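Local coordinates for protein adenylate kinase (Thermus thermophilus, PDB 3CM0) that probably catalyses the reversible transfer of a phosphate group from ATP to AMP, yielding two ADP and helping to balance cellular adenine nucleotides, at residues A[87-92]-A[155-160]; A[74-79]-A[96-101]; A[117-122]-A[142-147]. All blocks are in the same frame, centred on the assembly; numbering follows the deposited sequence.

Contact 1: A[87-92]-A[155-160]; sequences RTLAQA and VGYYEA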
loop_
_atom_site.group_PDB
_atom_site.type_symbol
_atom_site.label_atom_id
_atom_site.label_comp_id
_atom_site.label_asym_id
_atom_site.label_seq_id
_atom_site.Cartn_x
_atom_site.Cartn_y
_atom_site.Cartn_z
ATOM N N ARG A 87 2.069 2.447 -6.837
ATOM C CA ARG A 87 3.499 2.177 -6.797
ATOM C C ARG A 87 4.225 3.226 -7.635
ATOM O O ARG A 87 5.390 3.492 -7.417
ATOM C CB ARG A 87 3.808 0.779 -7.359
ATOM C CG ARG A 87 3.320 -0.374 -6.486
ATOM C CD ARG A 87 3.594 -1.722 -7.163
ATOM N NE ARG A 87 2.738 -1.991 -8.330
ATOM C CZ ARG A 87 1.473 -2.409 -8.267
ATOM N NH1 ARG A 87 0.879 -2.616 -7.099
ATOM N NH2 ARG A 87 0.796 -2.639 -9.383
ATOM N N THR A 88 3.533 3.817 -8.598
ATOM C CA THR A 88 4.153 4.817 -9.460
ATOM C C THR A 88 3.356 6.099 -9.497
ATOM O O THR A 88 2.180 6.131 -9.173
ATOM C CB THR A 88 4.240 4.336 -10.906
ATOM O OG1 THR A 88 2.906 4.281 -11.455
ATOM C CG2 THR A 88 4.863 2.929 -10.983
ATOM N N LEU A 89 3.995 7.169 -9.937
ATOM C CA LEU A 89 3.299 8.438 -10.055
ATOM C C LEU A 89 2.162 8.356 -11.070
ATOM O O LEU A 89 1.119 8.945 -10.885
ATOM C CB LEU A 89 4.327 9.511 -10.476
ATOM C CG LEU A 89 4.061 10.971 -10.166
ATOM C CD1 LEU A 89 3.693 11.133 -8.694
ATOM C CD2 LEU A 89 5.359 11.807 -10.508
ATOM N N ALA A 90 2.342 7.606 -12.143
ATOM C CA ALA A 90 1.277 7.474 -13.152
ATOM C C ALA A 90 0.050 6.825 -12.497
ATOM O O ALA A 90 -1.106 7.224 -12.741
ATOM C CB ALA A 90 1.743 6.613 -14.335
ATOM N N GLN A 91 0.302 5.844 -11.644
ATOM C CA GLN A 91 -0.813 5.177 -10.957
ATOM C C GLN A 91 -1.447 6.129 -9.936
ATOM O O GLN A 91 -2.675 6.136 -9.736
ATOM C CB GLN A 91 -0.295 3.899 -10.268
ATOM C CG GLN A 91 0.001 2.761 -11.226
ATOM C CD GLN A 91 0.864 1.671 -10.578
ATOM O OE1 GLN A 91 1.218 1.784 -9.419
ATOM N NE2 GLN A 91 1.195 0.628 -11.331
ATOM N N ALA A 92 -0.628 6.954 -9.284
ATOM C CA ALA A 92 -1.177 7.892 -8.297
ATOM C C ALA A 92 -2.093 8.865 -9.003
ATOM O O ALA A 92 -3.178 9.193 -8.517
ATOM C CB ALA A 92 -0.050 8.676 -7.571
ATOM N N VAL A 155 5.482 10.685 -2.124
ATOM C CA VAL A 155 5.369 11.546 -0.953
ATOM C C VAL A 155 5.212 13.011 -1.410
ATOM O O VAL A 155 4.381 13.746 -0.893
ATOM C CB VAL A 155 6.617 11.383 -0.048
ATOM C CG1 VAL A 155 6.557 12.380 1.094
ATOM C CG2 VAL A 155 6.664 9.963 0.485
ATOM N N GLY A 156 6.011 13.429 -2.393
ATOM C CA GLY A 156 5.913 14.789 -2.901
ATOM C C GLY A 156 4.561 15.075 -3.536
ATOM O O GLY A 156 3.988 16.147 -3.355
ATOM N N TYR A 157 4.051 14.094 -4.273
ATOM C CA TYR A 157 2.750 14.220 -4.938
ATOM C C TYR A 157 1.632 14.456 -3.922
ATOM O O TYR A 157 0.784 15.357 -4.061
ATOM C CB TYR A 157 2.462 12.932 -5.696
ATOM C CG TYR A 157 1.146 12.950 -6.412
ATOM C CD1 TYR A 157 1.024 13.542 -7.670
ATOM C CD2 TYR A 157 0.014 12.368 -5.842
ATOM C CE1 TYR A 157 -0.204 13.545 -8.353
ATOM C CE2 TYR A 157 -1.227 12.383 -6.518
ATOM C CZ TYR A 157 -1.319 12.967 -7.768
ATOM O OH TYR A 157 -2.522 12.943 -8.434
ATOM N N TYR A 158 1.629 13.656 -2.853
ATOM C CA TYR A 158 0.574 13.818 -1.866
ATOM C C TYR A 158 0.783 14.992 -0.920
ATOM O O TYR A 158 -0.186 15.613 -0.501
ATOM C CB TYR A 158 0.398 12.505 -1.075
ATOM C CG TYR A 158 -0.146 11.414 -1.969
ATOM C CD1 TYR A 158 -1.407 11.575 -2.596
ATOM C CD2 TYR A 158 0.558 10.227 -2.180
ATOM C CE1 TYR A 158 -1.935 10.548 -3.398
ATOM C CE2 TYR A 158 0.032 9.214 -2.974
ATOM C CZ TYR A 158 -1.203 9.371 -3.569
ATOM O OH TYR A 158 -1.741 8.346 -4.344
ATOM N N GLU A 159 2.033 15.290 -0.564
ATOM C CA GLU A 159 2.294 16.442 0.300
ATOM C C GLU A 159 1.845 17.759 -0.401
ATOM O O GLU A 159 1.278 18.663 0.234
ATOM C CB GLU A 159 3.796 16.490 0.655
ATOM C CG GLU A 159 4.141 17.581 1.679
ATOM C CD GLU A 159 5.574 17.477 2.169
ATOM O OE1 GLU A 159 5.939 16.426 2.740
ATOM O OE2 GLU A 159 6.336 18.450 1.984
ATOM N N ALA A 160 2.045 17.835 -1.716
ATOM C CA ALA A 160 1.657 19.049 -2.466
ATOM C C ALA A 160 0.142 19.263 -2.407
ATOM O O ALA A 160 -0.360 20.375 -2.556
ATOM C CB ALA A 160 2.111 18.929 -3.902
HETATM O O HOH W 1 -3.902 8.916 -5.793
#

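Contact 2: A[74-79]-A[96-101]; sequences EELAER and DRLLSE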
loop_
_atom_site.group_PDB
_atom_site.type_symbol
_atom_site.label_atom_id
_atom_site.label_comp_id
_atom_site.label_asym_id
_atom_site.label_seq_id
_atom_site.Cartn_x
_atom_site.Cartn_y
_atom_site.Cartn_z
ATOM N N GLU A 74 -13.987 -1.604 -10.446
ATOM C CA GLU A 74 -14.948 -2.725 -10.232
ATOM C C GLU A 74 -15.073 -3.133 -8.770
ATOM O O GLU A 74 -16.065 -3.771 -8.362
ATOM C CB GLU A 74 -14.507 -3.937 -11.040
ATOM C CG GLU A 74 -14.558 -3.689 -12.544
ATOM C CD GLU A 74 -14.084 -4.898 -13.344
ATOM O OE1 GLU A 74 -14.050 -6.029 -12.782
ATOM O OE2 GLU A 74 -13.765 -4.725 -14.552
ATOM N N GLU A 75 -14.039 -2.762 -7.999
ATOM C CA GLU A 75 -13.899 -3.050 -6.573
ATOM C C GLU A 75 -14.135 -1.887 -5.633
ATOM O O GLU A 75 -14.230 -2.112 -4.429
ATOM C CB GLU A 75 -12.494 -3.596 -6.265
ATOM C CG GLU A 75 -12.140 -4.939 -6.865
ATOM C CD GLU A 75 -12.747 -6.092 -6.096
ATOM O OE1 GLU A 75 -12.653 -6.090 -4.842
ATOM O OE2 GLU A 75 -13.311 -6.991 -6.750
ATOM N N LEU A 76 -14.225 -0.655 -6.136
ATOM C CA LEU A 76 -14.461 0.444 -5.213
ATOM C C LEU A 76 -15.792 0.077 -4.533
ATOM O O LEU A 76 -16.687 -0.571 -5.085
ATOM C CB LEU A 76 -14.670 1.817 -5.853
ATOM C CG LEU A 76 -13.415 2.538 -6.333
ATOM C CD1 LEU A 76 -13.822 3.815 -7.043
ATOM C CD2 LEU A 76 -12.463 2.830 -5.195
ATOM N N ALA A 77 -15.827 0.558 -3.301
ATOM C CA ALA A 77 -16.896 0.453 -2.336
ATOM C C ALA A 77 -16.902 1.769 -1.582
ATOM O O ALA A 77 -16.033 2.618 -1.778
ATOM C CB ALA A 77 -16.625 -0.686 -1.401
ATOM N N GLU A 78 -17.896 1.927 -0.728
ATOM C CA GLU A 78 -18.059 3.135 0.043
ATOM C C GLU A 78 -16.781 3.416 0.829
ATOM O O GLU A 78 -16.411 4.573 1.008
ATOM C CB GLU A 78 -19.221 2.995 1.027
ATOM C CG GLU A 78 -20.563 2.654 0.398
ATOM C CD GLU A 78 -21.561 2.136 1.423
ATOM O OE1 GLU A 78 -22.032 2.934 2.265
ATOM O OE2 GLU A 78 -21.864 0.920 1.389
ATOM N N ARG A 79 -16.102 2.364 1.277
ATOM C CA ARG A 79 -14.878 2.574 2.097
ATOM C C ARG A 79 -13.786 1.617 1.655
ATOM O O ARG A 79 -13.932 0.396 1.772
ATOM C CB ARG A 79 -15.191 2.330 3.574
ATOM C CG ARG A 79 -16.305 3.181 4.107
ATOM C CD ARG A 79 -16.477 2.872 5.598
ATOM N NE ARG A 79 -17.578 3.633 6.183
ATOM C CZ ARG A 79 -18.270 3.229 7.244
ATOM N NH1 ARG A 79 -17.973 2.075 7.832
ATOM N NH2 ARG A 79 -19.270 3.964 7.709
ATOM N N ASP A 96 -6.194 9.201 -8.542
ATOM C CA ASP A 96 -6.875 10.415 -8.105
ATOM C C ASP A 96 -8.044 10.745 -9.033
ATOM O O ASP A 96 -9.101 11.218 -8.585
ATOM C CB ASP A 96 -5.912 11.603 -8.077
ATOM C CG ASP A 96 -5.243 11.804 -6.699
ATOM O OD1 ASP A 96 -5.502 11.038 -5.731
ATOM O OD2 ASP A 96 -4.438 12.754 -6.605
ATOM N N ARG A 97 -7.855 10.529 -10.318
ATOM C CA ARG A 97 -8.951 10.770 -11.265
ATOM C C ARG A 97 -10.133 9.826 -10.973
ATOM O O ARG A 97 -11.307 10.238 -10.976
ATOM C CB ARG A 97 -8.455 10.565 -12.694
ATOM C CG ARG A 97 -7.344 11.562 -13.102
ATOM C CD ARG A 97 -7.164 11.550 -14.621
ATOM N NE ARG A 97 -6.480 10.337 -15.073
ATOM C CZ ARG A 97 -5.156 10.196 -15.131
ATOM N NH1 ARG A 97 -4.361 11.196 -14.766
ATOM N NH2 ARG A 97 -4.626 9.056 -15.559
ATOM N N LEU A 98 -9.820 8.559 -10.727
ATOM C CA LEU A 98 -10.848 7.558 -10.401
ATOM C C LEU A 98 -11.585 7.928 -9.107
ATOM O O LEU A 98 -12.794 7.794 -9.020
ATOM C CB LEU A 98 -10.192 6.162 -10.252
ATOM C CG LEU A 98 -11.173 5.075 -9.814
ATOM C CD1 LEU A 98 -12.315 5.054 -10.838
ATOM C CD2 LEU A 98 -10.494 3.732 -9.768
ATOM N N LEU A 99 -10.869 8.365 -8.063
ATOM C CA LEU A 99 -11.552 8.726 -6.829
ATOM C C LEU A 99 -12.466 9.916 -7.077
ATOM O O LEU A 99 -13.610 9.973 -6.581
ATOM C CB LEU A 99 -10.527 9.092 -5.734
ATOM C CG LEU A 99 -9.578 7.936 -5.387
ATOM C CD1 LEU A 99 -8.508 8.437 -4.385
ATOM C CD2 LEU A 99 -10.376 6.751 -4.814
ATOM N N SER A 100 -11.966 10.861 -7.863
ATOM C CA SER A 100 -12.728 12.068 -8.146
ATOM C C SER A 100 -14.009 11.692 -8.894
ATOM O O SER A 100 -15.097 12.136 -8.525
ATOM C CB SER A 100 -11.907 13.044 -8.990
ATOM O OG SER A 100 -12.673 14.204 -9.283
ATOM N N GLU A 101 -13.875 10.872 -9.934
ATOM C CA GLU A 101 -15.043 10.439 -10.726
ATOM C C GLU A 101 -16.089 9.647 -9.975
ATOM O O GLU A 101 -17.277 9.704 -10.304
ATOM C CB GLU A 101 -14.579 9.614 -11.921
ATOM C CG GLU A 101 -13.833 10.444 -12.958
ATOM C CD GLU A 101 -13.150 9.599 -14.030
ATOM O OE1 GLU A 101 -13.045 8.358 -13.872
ATOM O OE2 GLU A 101 -12.697 10.188 -15.029
#

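Contact 3: A[117-122]-A[142-147]; sequences EELVRR and RRLEVY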
loop_
_atom_site.group_PDB
_atom_site.type_symbol
_atom_site.label_atom_id
_atom_site.label_comp_id
_atom_site.label_asym_id
_atom_site.label_seq_id
_atom_site.Cartn_x
_atom_site.Cartn_y
_atom_site.Cartn_z
ATOM N N GLU A 117 17.700 2.931 12.017
ATOM C CA GLU A 117 18.375 1.962 12.874
ATOM C C GLU A 117 17.375 0.955 13.474
ATOM O O GLU A 117 17.690 -0.225 13.630
ATOM C CB GLU A 117 19.154 2.690 13.987
ATOM C CG GLU A 117 18.306 3.700 14.759
ATOM C CD GLU A 117 18.372 5.154 14.230
ATOM O OE1 GLU A 117 18.226 5.419 13.002
ATOM O OE2 GLU A 117 18.560 6.047 15.078
ATOM N N GLU A 118 16.169 1.405 13.805
ATOM C CA GLU A 118 15.161 0.514 14.363
ATOM C C GLU A 118 14.601 -0.411 13.269
ATOM O O GLU A 118 14.324 -1.610 13.514
ATOM C CB GLU A 118 13.995 1.322 14.991
ATOM C CG GLU A 118 14.440 2.129 16.245
ATOM C CD GLU A 118 14.842 1.232 17.414
ATOM O OE1 GLU A 118 14.643 0.005 17.323
ATOM O OE2 GLU A 118 15.346 1.749 18.440
ATOM N N LEU A 119 14.393 0.137 12.080
ATOM C CA LEU A 119 13.879 -0.738 11.014
ATOM C C LEU A 119 14.894 -1.853 10.762
ATOM O O LEU A 119 14.528 -3.027 10.649
ATOM C CB LEU A 119 13.684 0.038 9.737
ATOM C CG LEU A 119 12.538 1.039 9.665
ATOM C CD1 LEU A 119 12.740 1.899 8.434
ATOM C CD2 LEU A 119 11.206 0.310 9.611
ATOM N N VAL A 120 16.170 -1.495 10.669
ATOM C CA VAL A 120 17.201 -2.500 10.438
ATOM C C VAL A 120 17.243 -3.531 11.566
ATOM O O VAL A 120 17.304 -4.744 11.322
ATOM C CB VAL A 120 18.589 -1.838 10.310
ATOM C CG1 VAL A 120 19.662 -2.917 10.203
ATOM C CG2 VAL A 120 18.623 -0.925 9.103
ATOM N N ARG A 121 17.204 -3.070 12.816
ATOM C CA ARG A 121 17.225 -4.003 13.940
ATOM C C ARG A 121 16.054 -4.979 13.859
ATOM O O ARG A 121 16.220 -6.194 14.040
ATOM C CB ARG A 121 17.134 -3.254 15.285
ATOM C CG ARG A 121 18.372 -2.516 15.671
ATOM C CD ARG A 121 18.086 -1.660 16.907
ATOM N NE ARG A 121 18.249 -2.410 18.151
ATOM C CZ ARG A 121 17.400 -2.363 19.172
ATOM N NH1 ARG A 121 16.314 -1.604 19.107
ATOM N NH2 ARG A 121 17.646 -3.068 20.269
ATOM N N ARG A 122 14.872 -4.448 13.585
ATOM C CA ARG A 122 13.668 -5.270 13.498
ATOM C C ARG A 122 13.780 -6.326 12.428
ATOM O O ARG A 122 13.538 -7.516 12.700
ATOM C CB ARG A 122 12.456 -4.433 13.153
ATOM C CG ARG A 122 12.019 -3.506 14.227
ATOM C CD ARG A 122 10.824 -2.711 13.766
ATOM N NE ARG A 122 10.387 -1.799 14.819
ATOM C CZ ARG A 122 9.385 -0.944 14.687
ATOM N NH1 ARG A 122 8.709 -0.875 13.548
ATOM N NH2 ARG A 122 9.068 -0.153 15.697
ATOM N N ARG A 142 20.336 -1.327 1.800
ATOM C CA ARG A 142 20.208 -1.036 0.380
ATOM C C ARG A 142 18.747 -1.103 -0.051
ATOM O O ARG A 142 18.265 -0.245 -0.801
ATOM C CB ARG A 142 21.015 -2.037 -0.451
ATOM C CG ARG A 142 21.055 -1.672 -1.926
ATOM C CD ARG A 142 21.719 -2.773 -2.737
ATOM N NE ARG A 142 21.055 -4.064 -2.544
ATOM C CZ ARG A 142 19.779 -4.304 -2.836
ATOM N NH1 ARG A 142 19.016 -3.341 -3.337
ATOM N NH2 ARG A 142 19.264 -5.508 -2.619
ATOM N N ARG A 143 18.036 -2.123 0.408
ATOM C CA ARG A 143 16.635 -2.235 0.061
ATOM C C ARG A 143 15.870 -1.025 0.604
ATOM O O ARG A 143 14.914 -0.565 -0.029
ATOM C CB ARG A 143 16.053 -3.541 0.602
ATOM C CG ARG A 143 16.581 -4.783 -0.132
ATOM C CD ARG A 143 16.185 -6.083 0.578
ATOM N NE ARG A 143 16.607 -7.283 -0.148
ATOM C CZ ARG A 143 16.527 -8.520 0.339
ATOM N NH1 ARG A 143 16.044 -8.719 1.557
ATOM N NH2 ARG A 143 16.924 -9.559 -0.387
ATOM N N LEU A 144 16.289 -0.493 1.760
ATOM C CA LEU A 144 15.607 0.671 2.328
ATOM C C LEU A 144 15.881 1.922 1.502
ATOM O O LEU A 144 15.022 2.800 1.380
ATOM C CB LEU A 144 16.030 0.887 3.801
ATOM C CG LEU A 144 15.482 -0.183 4.753
ATOM C CD1 LEU A 144 16.106 0.006 6.145
ATOM C CD2 LEU A 144 13.953 -0.096 4.825
ATOM N N GLU A 145 17.071 2.012 0.916
ATOM C CA GLU A 145 17.423 3.164 0.086
ATOM C C GLU A 145 16.642 3.145 -1.225
ATOM O O GLU A 145 16.238 4.198 -1.757
ATOM C CB GLU A 145 18.928 3.164 -0.195
ATOM C CG GLU A 145 19.382 4.248 -1.157
ATOM C CD GLU A 145 19.052 5.657 -0.680
ATOM O OE1 GLU A 145 18.970 5.894 0.543
ATOM O OE2 GLU A 145 18.897 6.542 -1.538
ATOM N N VAL A 146 16.434 1.943 -1.748
ATOM C CA VAL A 146 15.668 1.790 -2.980
ATOM C C VAL A 146 14.217 2.191 -2.707
ATOM O O VAL A 146 13.582 2.910 -3.496
ATOM C CB VAL A 146 15.721 0.334 -3.483
ATOM C CG1 VAL A 146 14.671 0.104 -4.561
ATOM C CG2 VAL A 146 17.104 0.042 -4.039
ATOM N N TYR A 147 13.689 1.708 -1.591
ATOM C CA TYR A 147 12.333 2.058 -1.201
ATOM C C TYR A 147 12.216 3.582 -1.090
ATOM O O TYR A 147 11.237 4.186 -1.557
ATOM C CB TYR A 147 11.983 1.423 0.152
ATOM C CG TYR A 147 10.870 2.152 0.887
ATOM C CD1 TYR A 147 9.519 1.930 0.579
ATOM C CD2 TYR A 147 11.175 3.137 1.820
ATOM C CE1 TYR A 147 8.508 2.691 1.191
ATOM C CE2 TYR A 147 10.181 3.899 2.429
ATOM C CZ TYR A 147 8.853 3.673 2.113
ATOM O OH TYR A 147 7.885 4.433 2.753
#

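Contact 1: A[87-92]-A[155-160]
Two neighbouring tyrosines leave helix 137-160 by different first torsions: Tyr157 holds CG anti to the backbone N (chi1 180°), whereas Tyr158 holds it anti to the carbonyl carbon (chi1 -67°). Both hydroxyls nevertheless end beside Ala92, in the first turn of helix 89-101. The methyl CB of Ala92 lies over one face of the Tyr157 ring, offset toward its rim, 4.0 Å from CE2. It also meets the phenolic end of Tyr158, with CB 3.7 Å from OH. Further back, Leu89 crosses Tyr157 at a slant, and its CD1 touches Tyr157 CB at 3.7 Å. One ordered water ties the two helices together, donating to Ala92 O at 2.8 Å and accepting from Tyr158 OH at 2.7 Å. Tyr157 OH instead hydrogen-bonds to Asp96, one turn beyond Ala92 on helix 89-101. With an alanine at Tyr157, Asp96 would probably lose its hydroxyl partner and the Ala92 methyl the ring it lies against, while Leu89 CD1 would keep little more than the CB contact. In the capping box, Gln91 N donates to Thr88 OG1 (3.0 Å) and Gln91 OE1 accepts from Thr88 N, which sits above the carbonyl plane; OE1 also takes Arg87 N, nearly in line with its C=O. Arg87 and Gln91 are predicted AMP ligands. Methyl-ring packing thus joins the helices while both hydroxyls find polar partners, Asp96 directly and Ala92 O through the water.

Contact 2: A[74-79]-A[96-101]
The backbone oxygens of Leu98 and Leu99, the two leucines that receive Leu76, both lie within hydrogen-bonding range of OG1 of Thr102 and must share its single proton. This hydroxyl sits just past the last turn of helix 89-101, and Leu76 packs against the same threonine. The contact itself is wholly aliphatic. Leu76 and Leu98 reach toward each other tip to tip, and Leu76 CD1 settles over the branch point of its partner, 4.0 Å from Leu98 CG. It is almost equally far from the two methyls of that fork, so a single methyl faces a forked end instead of one opposing methyl. Leu98 presents the fork by placing CG anti to its backbone N (chi1 176°), while chi2 of 175° in Leu76 sets CD1 anti to CA, so that this methyl reaches furthest out. The other branch of Leu76 makes a looser approach, with CD2 4.5 Å from Leu99 CD2. Leu76 thereby spreads its two methyls over successive residues of one helical turn. It occupies the short link that follows helix 65-75, and Leu98 also packs on Leu69, Ile72 and Arg73 of that helix. Glu78, just ahead of strand 79-83, and Arg79, its first residue, make backbone hydrogen bonds to Gln5 and Lys31. The leucines meet where helices 65-75 and 89-101 end, ahead of inner strand 79-83, between strands 31-33 and 4-10.

Contact 3: A[117-122]-A[142-147]
Helix 116-130 runs into the LID, the small mobile region at residues 125-135 that closes over the site of phosphoryl transfer when ATP binds, and helix 137-160 follows it; this contact joins them through residues outside the LID itself. Its central residue is Leu144, whose two methyls are shared between neighbouring residues of the opposing helix. One of them, CD1, meets Val120 CG2 at 4.0 Å, the two side chains crossing at a slant. The second, CD2, lies 4.3 Å from Leu119 CD1. Leu144 achieves this division with CG anti to its carbonyl carbon (chi1 -70°), which leaves the fork of the side chain facing the other helix. Val120 answers with a branch disposed in the same way: CG2 is anti to the carbonyl carbon, and it is this methyl, not CG1, that does the touching. The P-loop, whose residues 14-19 are predicted to bind ATP, lies beside the contact. Leu119 packs on Pro12 of that loop, and Arg122, one turn along, donates through NH1 to Gly14 O. Arg143, next to Leu144 and predicted to bind AMP, makes a salt bridge with Asp135 at the end of the LID. Within helix 116-130 a further salt bridge spans three residues, with Arg121 NH1 2.9 Å from Glu118 OE1. The carboxylate is met on its syn side, the oxygen lies nearly in the guanidinium plane, and the N-H...O angle of 142° makes the bond somewhat bent.

Overall arrangement
Contact 1, nearest the centre of the chain, is only partly buried and mixes aromatic rings with water and hydroxyl bonds; contacts 2 and 3 lie further out yet bury purely aliphatic side chains between their segments. Contacts 1 and 2 share helix 89-101 and touch through the bond between Tyr157 and Asp96. Contacts 1 and 3 share helix 137-160, with contact 3 nested in the loop that contact 1 closes. Contacts 2 and 3, their centres about 32 Å apart on opposite sides of the chain's centre, join helix 65-75 to helix 89-101, and helix 116-130, which enters the LID, to helix 137-160.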